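Local coordinates for vacuolar-sorting protein BRO1 (Saccharomyces cerevisiae, PDB 1ZB1), which recruits the DOA4 deubiquitinase to endosomes, so that cargo loses its ubiquitin before it is sorted into the intralumenal vesicles of multivesicular bodies, at residues S346-W349 / E350-L353; P65-L68 / S69-L73; F159-L162 / S163-L167; R138-I141 / N142-Y145; L79-L82 / Y83-G87. All coordinates share one frame; numbering follows the deposited sequence.

Contact 1 of 5, residues S346-W349 / E350-L353; sequences SPTW and EKIL
Trp349 lays the six-membered part of its indole over the side chain of Leu353, one helical turn on, at the capped N-terminal end of helix 349-371 in the Bro1 domain. Leu353 CB sits 4.0 Å from the centroid of the Trp349 six-membered ring, 13° off the ring normal, a CH-pi contact over the face. CG anti to the backbone N (chi1 159°) puts the indole on the carbonyl side, where Leu353 follows one turn later. Ile352 comes in obliquely instead, its CG2 reaching Trp349 CZ3 at 3.7 Å. The rest of the indole belongs to the domain interior: Leu73 and Tyr76 of helix 65-86, Leu126 and Ile129 of helix 118-139 and Tyr161 of helix 146-165 all pack on it.

Thr348 is the N-cap. Its OG1 accepts from Lys351 N at 3.1 Å, a bond bent to 145° that supplements the weak one from the same amide to Thr348 O. Thr348 O takes Ile352 N at 3.2 Å, and Trp349 O takes Leu353 N at 2.9 Å. Thr348 N, by contrast, is buried here without a partner. Just outside the cap a hydrophobic staple bridges the residue before it to the first full turn, with the ring atom Pro347 CG resting 4.0 Å from Ile352 CD1.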
loop_
_atom_site.group_PDB
_atom_site.type_symbol
_atom_site.label_atom_id
_atom_site.label_comp_id
_atom_site.label_asym_id
_atom_site.label_seq_id
_atom_site.Cartn_x
_atom_site.Cartn_y
_atom_site.Cartn_z
ATOM N N SER A 346 6.196 8.266 -5.679
ATOM C CA SER A 346 5.050 8.629 -4.860
ATOM C C SER A 346 4.902 10.128 -4.641
ATOM O O SER A 346 5.872 10.828 -4.345
ATOM C CB SER A 346 5.123 7.936 -3.500
ATOM O OG SER A 346 6.087 8.556 -2.667
ATOM N N PRO A 347 3.673 10.638 -4.791
ATOM C CA PRO A 347 3.386 12.059 -4.601
ATOM C C PRO A 347 3.280 12.283 -3.097
ATOM O O PRO A 347 3.249 11.321 -2.333
ATOM C CB PRO A 347 2.054 12.223 -5.314
ATOM C CG PRO A 347 1.368 10.938 -4.982
ATOM C CD PRO A 347 2.457 9.907 -5.195
ATOM N N THR A 348 3.244 13.530 -2.650
ATOM C CA THR A 348 3.124 13.763 -1.211
ATOM C C THR A 348 1.653 13.648 -0.814
ATOM O O THR A 348 0.774 13.831 -1.654
ATOM C CB THR A 348 3.625 15.167 -0.816
ATOM O OG1 THR A 348 2.931 16.153 -1.588
ATOM C CG2 THR A 348 5.129 15.289 -1.053
ATOM N N TRP A 349 1.389 13.318 0.450
ATOM C CA TRP A 349 0.010 13.229 0.940
ATOM C C TRP A 349 -0.583 14.621 0.763
ATOM O O TRP A 349 -1.750 14.772 0.407
ATOM C CB TRP A 349 -0.027 12.835 2.428
ATOM C CG TRP A 349 -1.322 13.207 3.158
ATOM C CD1 TRP A 349 -1.431 13.939 4.310
ATOM C CD2 TRP A 349 -2.669 12.876 2.770
ATOM N NE1 TRP A 349 -2.758 14.090 4.663
ATOM C CE2 TRP A 349 -3.537 13.448 3.736
ATOM C CE3 TRP A 349 -3.230 12.157 1.700
ATOM C CZ2 TRP A 349 -4.932 13.322 3.665
ATOM C CZ3 TRP A 349 -4.624 12.033 1.631
ATOM C CH2 TRP A 349 -5.454 12.614 2.607
ATOM N N GLU A 350 0.247 15.636 1.006
ATOM C CA GLU A 350 -0.168 17.029 0.871
ATOM C C GLU A 350 -0.753 17.320 -0.513
ATOM O O GLU A 350 -1.765 18.014 -0.632
ATOM C CB GLU A 350 1.014 17.970 1.132
ATOM C CG GLU A 350 1.502 18.023 2.584
ATOM C CD GLU A 350 2.426 16.869 2.964
ATOM O OE1 GLU A 350 3.036 16.938 4.054
ATOM O OE2 GLU A 350 2.547 15.896 2.188
ATOM N N LYS A 351 -0.115 16.789 -1.552
ATOM C CA LYS A 351 -0.577 16.991 -2.923
ATOM C C LYS A 351 -1.839 16.189 -3.241
ATOM O O LYS A 351 -2.649 16.598 -4.068
ATOM C CB LYS A 351 0.534 16.634 -3.915
ATOM C CG LYS A 351 1.731 17.573 -3.847
ATOM C CD LYS A 351 2.777 17.233 -4.900
ATOM C CE LYS A 351 3.973 18.179 -4.823
ATOM N NZ LYS A 351 4.966 17.920 -5.906
ATOM N N ILE A 352 -2.000 15.039 -2.593
ATOM C CA ILE A 352 -3.184 14.214 -2.813
ATOM C C ILE A 352 -4.399 14.908 -2.188
ATOM O O ILE A 352 -5.488 14.926 -2.761
ATOM C CB ILE A 352 -3.015 12.814 -2.168
ATOM C CG1 ILE A 352 -2.040 11.967 -2.994
ATOM C CG2 ILE A 352 -4.370 12.122 -2.048
ATOM C CD1 ILE A 352 -1.667 10.637 -2.343
ATOM N N LEU A 353 -4.194 15.497 -1.015
ATOM C CA LEU A 353 -5.269 16.169 -0.288
ATOM C C LEU A 353 -5.652 17.540 -0.842
ATOM O O LEU A 353 -6.827 17.915 -0.869
ATOM C CB LEU A 353 -4.863 16.313 1.181
ATOM C CG LEU A 353 -5.785 17.080 2.136
ATOM C CD1 LEU A 353 -7.111 16.346 2.274
ATOM C CD2 LEU A 353 -5.108 17.210 3.493
#

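Contact 2 of 5, residues P65-L68 / S69-L73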
loop_
_atom_site.group_PDB
_atom_site.type_symbol
_atom_site.label_atom_id
_atom_site.label_comp_id
_atom_site.label_asym_id
_atom_site.label_seq_id
_atom_site.Cartn_x
_atom_site.Cartn_y
_atom_site.Cartn_z
ATOM N N PRO A 65 -16.150 2.066 -3.576
ATOM C CA PRO A 65 -14.790 2.572 -3.343
ATOM C C PRO A 65 -14.429 4.006 -3.738
ATOM O O PRO A 65 -13.985 4.779 -2.885
ATOM C CB PRO A 65 -13.915 1.535 -4.035
ATOM C CG PRO A 65 -14.673 0.266 -3.778
ATOM C CD PRO A 65 -16.109 0.685 -4.091
ATOM N N SER A 66 -14.601 4.378 -5.006
ATOM C CA SER A 66 -14.241 5.739 -5.401
ATOM C C SER A 66 -15.080 6.810 -4.716
ATOM O O SER A 66 -14.558 7.864 -4.332
ATOM C CB SER A 66 -14.307 5.902 -6.919
ATOM O OG SER A 66 -13.210 5.227 -7.519
ATOM N N SER A 67 -16.368 6.531 -4.542
ATOM C CA SER A 67 -17.277 7.462 -3.885
ATOM C C SER A 67 -16.968 7.516 -2.379
ATOM O O SER A 67 -16.994 8.587 -1.768
ATOM C CB SER A 67 -18.729 7.025 -4.124
ATOM O OG SER A 67 -19.655 7.984 -3.634
ATOM N N LEU A 68 -16.678 6.358 -1.790
ATOM C CA LEU A 68 -16.338 6.271 -0.363
ATOM C C LEU A 68 -15.052 7.068 -0.104
ATOM O O LEU A 68 -14.937 7.780 0.894
ATOM C CB LEU A 68 -16.125 4.803 0.035
ATOM C CG LEU A 68 -15.837 4.537 1.522
ATOM C CD1 LEU A 68 -17.073 4.879 2.361
ATOM C CD2 LEU A 68 -15.471 3.073 1.712
ATOM N N SER A 69 -14.096 6.942 -1.020
ATOM C CA SER A 69 -12.815 7.656 -0.941
ATOM C C SER A 69 -13.061 9.169 -0.930
ATOM O O SER A 69 -12.518 9.914 -0.099
ATOM C CB SER A 69 -11.948 7.270 -2.148
ATOM O OG SER A 69 -10.762 8.042 -2.220
ATOM N N GLU A 70 -13.888 9.620 -1.864
ATOM C CA GLU A 70 -14.239 11.032 -1.964
ATOM C C GLU A 70 -14.775 11.574 -0.635
ATOM O O GLU A 70 -14.371 12.657 -0.199
ATOM C CB GLU A 70 -15.299 11.225 -3.056
ATOM C CG GLU A 70 -15.710 12.671 -3.295
ATOM C CD GLU A 70 -16.968 12.773 -4.151
ATOM O OE1 GLU A 70 -17.194 11.859 -4.972
ATOM O OE2 GLU A 70 -17.725 13.762 -4.007
ATOM N N GLN A 71 -15.694 10.840 -0.001
ATOM C CA GLN A 71 -16.268 11.296 1.272
ATOM C C GLN A 71 -15.185 11.448 2.337
ATOM O O GLN A 71 -15.189 12.406 3.113
ATOM C CB GLN A 71 -17.334 10.313 1.785
ATOM C CG GLN A 71 -18.395 9.916 0.764
ATOM C CD GLN A 71 -18.990 11.094 0.017
ATOM O OE1 GLN A 71 -19.056 11.084 -1.212
ATOM N NE2 GLN A 71 -19.436 12.110 0.746
ATOM N N ASN A 72 -14.265 10.490 2.380
ATOM C CA ASN A 72 -13.179 10.530 3.357
ATOM C C ASN A 72 -12.189 11.669 3.118
ATOM O O ASN A 72 -11.737 12.300 4.075
ATOM C CB ASN A 72 -12.455 9.185 3.378
ATOM C CG ASN A 72 -13.165 8.166 4.249
ATOM O OD1 ASN A 72 -12.963 8.132 5.468
ATOM N ND2 ASN A 72 -14.023 7.343 3.634
ATOM N N LEU A 73 -11.846 11.933 1.857
ATOM C CA LEU A 73 -10.922 13.026 1.542
ATOM C C LEU A 73 -11.566 14.358 1.935
ATOM O O LEU A 73 -10.895 15.249 2.457
ATOM C CB LEU A 73 -10.581 13.060 0.046
ATOM C CG LEU A 73 -9.396 12.322 -0.591
ATOM C CD1 LEU A 73 -8.368 11.935 0.444
ATOM C CD2 LEU A 73 -9.898 11.110 -1.356
HETATM O O HOH W 1 -19.552 10.316 -4.815
#
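Asn72 folds its amide back onto Leu68, one turn earlier in helix 65-86. Starting at the root, Asn72 CB lies 3.8 Å from Leu68 O. Because CG is anti to the carbonyl carbon (chi1 -83°), the side chain stays close to the preceding turn, and Asn72 CG keeps about the same separation from that oxygen. At the tip Asn72 ND2 donates to Leu68 O at 2.9 Å, with the acceptor close to the plane of the amide and the N-H nearly straight at 162°. The same oxygen also receives the usual helical bond from Asn72 N at 3.2 Å. The two donors reach it from opposite faces of the carbonyl plane, ND2 standing well above that plane, so a single residue grips one carbonyl twice. Asn72 ND2 makes a further bond to Ala59 O, which ties the helix to the chain that leads into it. The flank of the amide lies beside the leucine, 4.0 Å separating Asn72 ND2 from Leu68 CG, and both side chains point the same way and touch Ile132 of helix 118-139.

Elsewhere round the turn, a water joins Ser67 to Glu70: it lies 2.6 Å from Ser67 OG and donates to Glu70 OE1 at 2.8 Å. The other oxygen, Glu70 OE2, forms a salt bridge with Lys74 one turn further on. The whole is a regular opening of an alpha helix, bonded i to i+4 throughout, in the helical Bro1 domain.

Contact 3 of 5, residues F159-L162 / S163-L167; sequences FEYL and SENFL
This is the C-terminal end of helix 146-165, where the last turn closes on itself before the chain leaves helical geometry at Phe166. Asn165 spreads its amide over the ring of Tyr161: Asn165 ND2 stands 3.2 Å above the plane of the Tyr161 ring, over its centre, and the amide and ring planes are only 22° apart. Asn165 CB makes a CH-pi contact over the same face. The stacked amide is held in that rotation by a hydrogen bond from Asn165 ND2 to Tyr161 O at 2.8 Å, which runs in the carbonyl plane on a lone pair and lies within the plane of the amide. Asn165 N gives that oxygen only a weak bond.

One residue on, the Phe166 ring lies against Tyr161 and Leu162. Phe166 CE1 meets Tyr161 CE2 at 3.9 Å and Phe166 CD1 meets Leu162 CD2 at 3.8 Å, both obliquely, while Phe166 N still bonds Leu162 O at 3.2 Å. Ser163 turns OG between its backbone N and carbonyl carbon (chi1 71°), the rotation that lets Ser163 OG donate to Glu160 O at 2.9 Å. Glu164 N reaches that oxygen from the same face.

Glu160 and Glu164 run side by side, Glu160 OE2 being 4.7 Å from Glu164 OE2. Their like charges would repel, but each has a long, weak ion pair with Arg180, which probably offsets this. Across the turn, side-chain donors supplement the backbone bonds to Tyr161 O and Glu160 O, and the Asn165 amide, stacked on the Tyr161 ring, sends an N-H to Tyr161 O rather than into the ring.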
loop_
_atom_site.group_PDB
_atom_site.type_symbol
_atom_site.label_atom_id
_atom_site.label_comp_id
_atom_site.label_asym_id
_atom_site.label_seq_id
_atom_site.Cartn_x
_atom_site.Cartn_y
_atom_site.Cartn_z
ATOM N N PHE A 159 0.162 5.856 3.667
ATOM C CA PHE A 159 0.726 5.086 4.783
ATOM C C PHE A 159 2.072 5.643 5.241
ATOM O O PHE A 159 2.406 5.601 6.430
ATOM C CB PHE A 159 0.892 3.616 4.399
ATOM C CG PHE A 159 -0.397 2.839 4.409
ATOM C CD1 PHE A 159 -1.203 2.824 5.551
ATOM C CD2 PHE A 159 -0.787 2.092 3.298
ATOM C CE1 PHE A 159 -2.378 2.074 5.593
ATOM C CE2 PHE A 159 -1.965 1.335 3.329
ATOM C CZ PHE A 159 -2.762 1.327 4.483
ATOM N N GLU A 160 2.839 6.158 4.288
ATOM C CA GLU A 160 4.141 6.742 4.576
ATOM C C GLU A 160 3.970 7.986 5.451
ATOM O O GLU A 160 4.679 8.158 6.443
ATOM C CB GLU A 160 4.842 7.107 3.261
ATOM C CG GLU A 160 6.161 7.839 3.429
ATOM C CD GLU A 160 6.863 8.063 2.102
ATOM O OE1 GLU A 160 6.306 8.780 1.241
ATOM O OE2 GLU A 160 7.971 7.514 1.922
ATOM N N TYR A 161 3.027 8.846 5.079
ATOM C CA TYR A 161 2.754 10.070 5.836
ATOM C C TYR A 161 2.307 9.723 7.252
ATOM O O TYR A 161 2.692 10.384 8.222
ATOM C CB TYR A 161 1.660 10.891 5.146
ATOM C CG TYR A 161 1.321 12.187 5.858
ATOM C CD1 TYR A 161 1.989 13.371 5.547
ATOM C CD2 TYR A 161 0.335 12.224 6.848
ATOM C CE1 TYR A 161 1.682 14.562 6.200
ATOM C CE2 TYR A 161 0.023 13.409 7.511
ATOM C CZ TYR A 161 0.701 14.576 7.177
ATOM O OH TYR A 161 0.383 15.760 7.806
ATOM N N LEU A 162 1.479 8.691 7.366
ATOM C CA LEU A 162 1.001 8.241 8.665
ATOM C C LEU A 162 2.161 7.774 9.563
ATOM O O LEU A 162 2.226 8.125 10.747
ATOM C CB LEU A 162 0.006 7.087 8.482
ATOM C CG LEU A 162 -1.408 7.467 8.007
ATOM C CD1 LEU A 162 -2.156 6.206 7.599
ATOM C CD2 LEU A 162 -2.164 8.197 9.121
ATOM N N SER A 163 3.075 6.986 9.007
ATOM C CA SER A 163 4.187 6.480 9.811
ATOM C C SER A 163 5.137 7.581 10.256
ATOM O O SER A 163 5.723 7.502 11.334
ATOM C CB SER A 163 4.976 5.412 9.046
ATOM O OG SER A 163 5.715 5.988 7.989
ATOM N N GLU A 164 5.284 8.614 9.435
ATOM C CA GLU A 164 6.187 9.710 9.774
ATOM C C GLU A 164 5.551 10.856 10.560
ATOM O O GLU A 164 6.269 11.671 11.145
ATOM C CB GLU A 164 6.820 10.278 8.499
ATOM C CG GLU A 164 7.476 9.233 7.618
ATOM C CD GLU A 164 8.171 9.834 6.409
ATOM O OE1 GLU A 164 7.643 10.809 5.835
ATOM O OE2 GLU A 164 9.242 9.319 6.026
ATOM N N ASN A 165 4.220 10.917 10.605
ATOM C CA ASN A 165 3.556 12.021 11.298
ATOM C C ASN A 165 2.734 11.762 12.561
ATOM O O ASN A 165 2.443 12.702 13.295
ATOM C CB ASN A 165 2.710 12.799 10.288
ATOM C CG ASN A 165 3.564 13.583 9.314
ATOM O OD1 ASN A 165 3.992 14.703 9.610
ATOM N ND2 ASN A 165 3.843 12.990 8.155
ATOM N N PHE A 166 2.340 10.521 12.821
ATOM C CA PHE A 166 1.572 10.233 14.034
ATOM C C PHE A 166 2.329 9.168 14.822
ATOM O O PHE A 166 2.389 8.010 14.412
ATOM C CB PHE A 166 0.164 9.764 13.670
ATOM C CG PHE A 166 -0.599 10.752 12.834
ATOM C CD1 PHE A 166 -0.571 10.676 11.444
ATOM C CD2 PHE A 166 -1.329 11.775 13.434
ATOM C CE1 PHE A 166 -1.264 11.605 10.663
ATOM C CE2 PHE A 166 -2.023 12.709 12.663
ATOM C CZ PHE A 166 -1.990 12.623 11.274
ATOM N N LEU A 167 2.882 9.561 15.969
ATOM C CA LEU A 167 3.720 8.658 16.759
ATOM C C LEU A 167 3.233 7.978 18.045
ATOM O O LEU A 167 3.817 6.972 18.454
ATOM C CB LEU A 167 5.036 9.375 17.073
ATOM C CG LEU A 167 5.738 10.062 15.893
ATOM C CD1 LEU A 167 6.932 10.849 16.412
ATOM C CD2 LEU A 167 6.175 9.028 14.855
#

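Contact 4 of 5, residues R138-I141 / N142-Y145; sequences RENI and NEDY
A surface turn joins helix 118-139 to helix 146-165 here, and the contact is the two ends of a type I beta turn from Asn140 to Glu143 facing each other. The turn is closed by one bond, Glu143 N to Asn140 O at 3.3 Å, which is weak although its N-H points well at the oxygen (160°). The Glu143 side chain, bent at chi2 (76°), doubles back over the turn. This brings Glu143 OE1 to 3.1 Å from Asn140 CB and to 2.9 Å from Asn140 O. The latter is a meeting of two acceptors, which would be unfavourable for an ionised carboxylate. Asn142 also reaches back, its ND2 ending 3.2 Å from Glu139 O in the last helical turn.

After the turn, Asp144 forms salt bridges with Lys146 and Lys197, tying the connection to helix 176-198. Tyr145 takes the N-cap position of helix 146-165, and the end of its side chain returns to Ile141. Leu193 and Pro8 border the same apolar patch. Ile141 holds CG1 anti to its backbone N (chi1 -164°), which carries the terminal methyl to the Tyr145 ring, where Ile141 CD1 meets Tyr145 CE2 obliquely at 3.7 Å.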
loop_
_atom_site.group_PDB
_atom_site.type_symbol
_atom_site.label_atom_id
_atom_site.label_comp_id
_atom_site.label_asym_id
_atom_site.label_seq_id
_atom_site.Cartn_x
_atom_site.Cartn_y
_atom_site.Cartn_z
ATOM N N ARG A 138 -7.700 -2.739 -6.510
ATOM C CA ARG A 138 -8.161 -4.120 -6.640
ATOM C C ARG A 138 -9.326 -4.200 -7.619
ATOM O O ARG A 138 -9.365 -5.070 -8.490
ATOM C CB ARG A 138 -8.607 -4.661 -5.280
ATOM C CG ARG A 138 -9.009 -6.125 -5.301
ATOM C CD ARG A 138 -9.513 -6.579 -3.943
ATOM N NE ARG A 138 -9.656 -8.032 -3.862
ATOM C CZ ARG A 138 -8.637 -8.886 -3.781
ATOM N NH1 ARG A 138 -7.390 -8.437 -3.771
ATOM N NH2 ARG A 138 -8.866 -10.192 -3.705
ATOM N N GLU A 139 -10.267 -3.276 -7.462
ATOM C CA GLU A 139 -11.462 -3.209 -8.291
ATOM C C GLU A 139 -11.174 -2.906 -9.762
ATOM O O GLU A 139 -11.910 -3.354 -10.639
ATOM C CB GLU A 139 -12.415 -2.153 -7.712
ATOM C CG GLU A 139 -13.821 -2.164 -8.280
ATOM C CD GLU A 139 -14.748 -1.212 -7.539
ATOM O OE1 GLU A 139 -14.464 0.006 -7.527
ATOM O OE2 GLU A 139 -15.759 -1.683 -6.966
ATOM N N ASN A 140 -10.109 -2.156 -10.033
ATOM C CA ASN A 140 -9.751 -1.800 -11.407
ATOM C C ASN A 140 -8.585 -2.622 -11.944
ATOM O O ASN A 140 -7.955 -2.240 -12.929
ATOM C CB ASN A 140 -9.390 -0.314 -11.493
ATOM C CG ASN A 140 -10.545 0.597 -11.112
ATOM O OD1 ASN A 140 -10.358 1.795 -10.895
ATOM N ND2 ASN A 140 -11.747 0.035 -11.039
ATOM N N ILE A 141 -8.302 -3.749 -11.300
ATOM C CA ILE A 141 -7.203 -4.617 -11.714
ATOM C C ILE A 141 -7.542 -5.298 -13.035
ATOM O O ILE A 141 -6.873 -6.245 -13.449
ATOM C CB ILE A 141 -6.922 -5.702 -10.647
ATOM C CG1 ILE A 141 -5.553 -6.339 -10.886
ATOM C CG2 ILE A 141 -8.003 -6.769 -10.688
ATOM C CD1 ILE A 141 -4.392 -5.384 -10.701
ATOM N N ASN A 142 -8.586 -4.805 -13.693
ATOM C CA ASN A 142 -9.033 -5.367 -14.960
ATOM C C ASN A 142 -8.426 -4.672 -16.175
ATOM O O ASN A 142 -8.255 -5.292 -17.226
ATOM C CB ASN A 142 -10.559 -5.308 -15.038
ATOM C CG ASN A 142 -11.226 -6.119 -13.945
ATOM O OD1 ASN A 142 -11.146 -7.351 -13.930
ATOM N ND2 ASN A 142 -11.883 -5.432 -13.014
ATOM N N GLU A 143 -8.106 -3.389 -16.038
ATOM C CA GLU A 143 -7.514 -2.648 -17.145
ATOM C C GLU A 143 -6.064 -3.059 -17.362
ATOM O O GLU A 143 -5.643 -4.134 -16.929
ATOM C CB GLU A 143 -7.587 -1.139 -16.893
ATOM C CG GLU A 143 -8.994 -0.564 -16.922
ATOM C CD GLU A 143 -9.783 -0.886 -15.672
ATOM O OE1 GLU A 143 -9.426 -0.359 -14.595
ATOM O OE2 GLU A 143 -10.755 -1.666 -15.765
ATOM N N ASP A 144 -5.305 -2.196 -18.031
ATOM C CA ASP A 144 -3.899 -2.461 -18.327
ATOM C C ASP A 144 -2.988 -2.161 -17.138
ATOM O O ASP A 144 -1.811 -1.836 -17.316
ATOM C CB ASP A 144 -3.456 -1.622 -19.526
ATOM C CG ASP A 144 -3.403 -0.143 -19.208
ATOM O OD1 ASP A 144 -4.422 0.400 -18.735
ATOM O OD2 ASP A 144 -2.340 0.475 -19.430
ATOM N N TYR A 145 -3.540 -2.264 -15.933
ATOM C CA TYR A 145 -2.791 -2.018 -14.701
ATOM C C TYR A 145 -2.504 -0.546 -14.429
ATOM O O TYR A 145 -2.145 -0.184 -13.314
ATOM C CB TYR A 145 -1.470 -2.798 -14.718
ATOM C CG TYR A 145 -1.642 -4.300 -14.628
ATOM C CD1 TYR A 145 -0.657 -5.162 -15.104
ATOM C CD2 TYR A 145 -2.789 -4.860 -14.065
ATOM C CE1 TYR A 145 -0.811 -6.548 -15.026
ATOM C CE2 TYR A 145 -2.951 -6.243 -13.982
ATOM C CZ TYR A 145 -1.959 -7.078 -14.465
ATOM O OH TYR A 145 -2.115 -8.441 -14.390
#

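Contact 5 of 5, residues L79-L82 / Y83-G87; sequences LEHL and YFRLG
Phe84 lies flat against the turn before it. Glu80 O stands 3.2 Å above the plane of the Phe84 ring, toward the rim, and the methylene Glu80 CG touches Phe84 CZ at 3.4 Å. Phe84 also turns its edge toward the face of His81 in an offset edge-to-face pair, with ring centroids 6.0 Å apart and planes at 88°. Arg85 lies alongside His81, NH1 near the edge of the ring, and Arg85 NH1 donates to His81 O at 2.8 Å. Arg85 N bonds the same oxygen at 3.2 Å from the opposite face of the carbonyl plane, holding this carbonyl twice. Leu82 CD1 and Leu86 CD1 meet at 3.6 Å, an apolar contact one turn apart.

Further out, Glu80 OE1 forms a salt bridge with Lys122, while a bend at chi2 (63°) keeps the Glu80 carboxylate against the Phe84 ring, planes 21° apart. The same lysine makes a cation-pi contact with Tyr83. Gly87, with positive phi, is the first residue to leave helical phi/psi. This end of helix 65-86 in the Bro1 domain is wedged between two others: Leu79, Leu82 and Tyr83 pack on helix 118-139, while His81 and Arg85 lean on helix 349-371.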
loop_
_atom_site.group_PDB
_atom_site.type_symbol
_atom_site.label_atom_id
_atom_site.label_comp_id
_atom_site.label_asym_id
_atom_site.label_seq_id
_atom_site.Cartn_x
_atom_site.Cartn_y
_atom_site.Cartn_z
ATOM N N LEU A 79 -11.411 18.299 8.813
ATOM C CA LEU A 79 -10.591 18.097 10.009
ATOM C C LEU A 79 -9.290 18.887 9.980
ATOM O O LEU A 79 -8.871 19.439 11.001
ATOM C CB LEU A 79 -10.242 16.615 10.156
ATOM C CG LEU A 79 -11.022 15.640 11.041
ATOM C CD1 LEU A 79 -12.365 16.190 11.495
ATOM C CD2 LEU A 79 -11.162 14.349 10.274
ATOM N N GLU A 80 -8.639 18.913 8.820
ATOM C CA GLU A 80 -7.371 19.619 8.688
ATOM C C GLU A 80 -7.556 21.122 8.911
ATOM O O GLU A 80 -6.766 21.753 9.621
ATOM C CB GLU A 80 -6.747 19.343 7.311
ATOM C CG GLU A 80 -5.321 19.851 7.172
ATOM C CD GLU A 80 -4.355 19.170 8.132
ATOM O OE1 GLU A 80 -4.636 19.131 9.352
ATOM O OE2 GLU A 80 -3.305 18.684 7.669
ATOM N N HIS A 81 -8.594 21.696 8.310
ATOM C CA HIS A 81 -8.867 23.118 8.489
ATOM C C HIS A 81 -9.261 23.406 9.939
ATOM O O HIS A 81 -8.924 24.460 10.478
ATOM C CB HIS A 81 -9.989 23.588 7.556
ATOM C CG HIS A 81 -9.548 23.828 6.146
ATOM N ND1 HIS A 81 -9.924 23.013 5.098
ATOM C CD2 HIS A 81 -8.774 24.800 5.607
ATOM C CE1 HIS A 81 -9.401 23.473 3.975
ATOM N NE2 HIS A 81 -8.697 24.555 4.256
ATOM N N LEU A 82 -9.983 22.473 10.560
ATOM C CA LEU A 82 -10.402 22.636 11.950
ATOM C C LEU A 82 -9.151 22.659 12.825
ATOM O O LEU A 82 -9.040 23.460 13.758
ATOM C CB LEU A 82 -11.307 21.473 12.380
ATOM C CG LEU A 82 -11.836 21.497 13.820
ATOM C CD1 LEU A 82 -12.646 22.763 14.065
ATOM C CD2 LEU A 82 -12.699 20.268 14.063
ATOM N N TYR A 83 -8.213 21.770 12.509
ATOM C CA TYR A 83 -6.963 21.672 13.249
ATOM C C TYR A 83 -6.095 22.915 13.042
ATOM O O TYR A 83 -5.423 23.358 13.969
ATOM C CB TYR A 83 -6.202 20.413 12.826
ATOM C CG TYR A 83 -4.855 20.237 13.501
ATOM C CD1 TYR A 83 -3.674 20.563 12.837
ATOM C CD2 TYR A 83 -4.763 19.733 14.799
ATOM C CE1 TYR A 83 -2.433 20.385 13.445
ATOM C CE2 TYR A 83 -3.525 19.554 15.418
ATOM C CZ TYR A 83 -2.367 19.881 14.732
ATOM O OH TYR A 83 -1.139 19.688 15.325
ATOM N N PHE A 84 -6.104 23.475 11.834
ATOM C CA PHE A 84 -5.329 24.686 11.560
ATOM C C PHE A 84 -5.833 25.814 12.456
ATOM O O PHE A 84 -5.060 26.654 12.917
ATOM C CB PHE A 84 -5.497 25.157 10.105
ATOM C CG PHE A 84 -4.829 24.282 9.074
ATOM C CD1 PHE A 84 -3.732 23.489 9.396
ATOM C CD2 PHE A 84 -5.269 24.309 7.749
ATOM C CE1 PHE A 84 -3.082 22.738 8.416
ATOM C CE2 PHE A 84 -4.623 23.562 6.762
ATOM C CZ PHE A 84 -3.526 22.773 7.099
ATOM N N ARG A 85 -7.141 25.826 12.692
ATOM C CA ARG A 85 -7.773 26.863 13.497
ATOM C C ARG A 85 -7.781 26.637 15.011
ATOM O O ARG A 85 -7.600 27.588 15.776
ATOM C CB ARG A 85 -9.203 27.079 12.995
ATOM C CG ARG A 85 -9.259 27.569 11.550
ATOM C CD ARG A 85 -10.665 27.522 10.986
ATOM N NE ARG A 85 -10.754 28.112 9.650
ATOM C CZ ARG A 85 -10.076 27.685 8.586
ATOM N NH1 ARG A 85 -9.245 26.655 8.689
ATOM N NH2 ARG A 85 -10.240 28.283 7.410
ATOM N N LEU A 86 -7.984 25.395 15.446
ATOM C CA LEU A 86 -8.029 25.086 16.875
ATOM C C LEU A 86 -6.752 24.485 17.453
ATOM O O LEU A 86 -6.424 24.721 18.615
ATOM C CB LEU A 86 -9.199 24.141 17.176
ATOM C CG LEU A 86 -10.605 24.658 16.863
ATOM C CD1 LEU A 86 -11.635 23.658 17.366
ATOM C CD2 LEU A 86 -10.818 26.016 17.522
ATOM N N GLY A 87 -6.040 23.699 16.649
ATOM C CA GLY A 87 -4.815 23.079 17.123
ATOM C C GLY A 87 -5.074 22.071 18.230
ATOM O O GLY A 87 -6.064 21.336 18.189
#

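Four of the contacts form a chain of touches, 3 to 1 to 2 to 4, and contact 5 touches none of the others. Contact 1 meets contact 2 through Trp349 CH2 and Leu73 CD1, 3.7 Å apart, and contact 3 through Trp349 CD1 and Tyr161 CD2, 3.5 Å apart, so the start of helix 349-371 is packed against both helix 65-86 and helix 146-165. Contact 4 meets contact 2 where Pro65 CD lies 3.7 Å from Glu139 OE2. Contacts 2 and 5 share helix 65-86 near its two ends, their centres about 21 Å apart. Contacts 4 and 3 bracket helix 146-165, about 27 Å between centres. Contacts 4 and 5 are the most distant pair, centres about 36 Å apart.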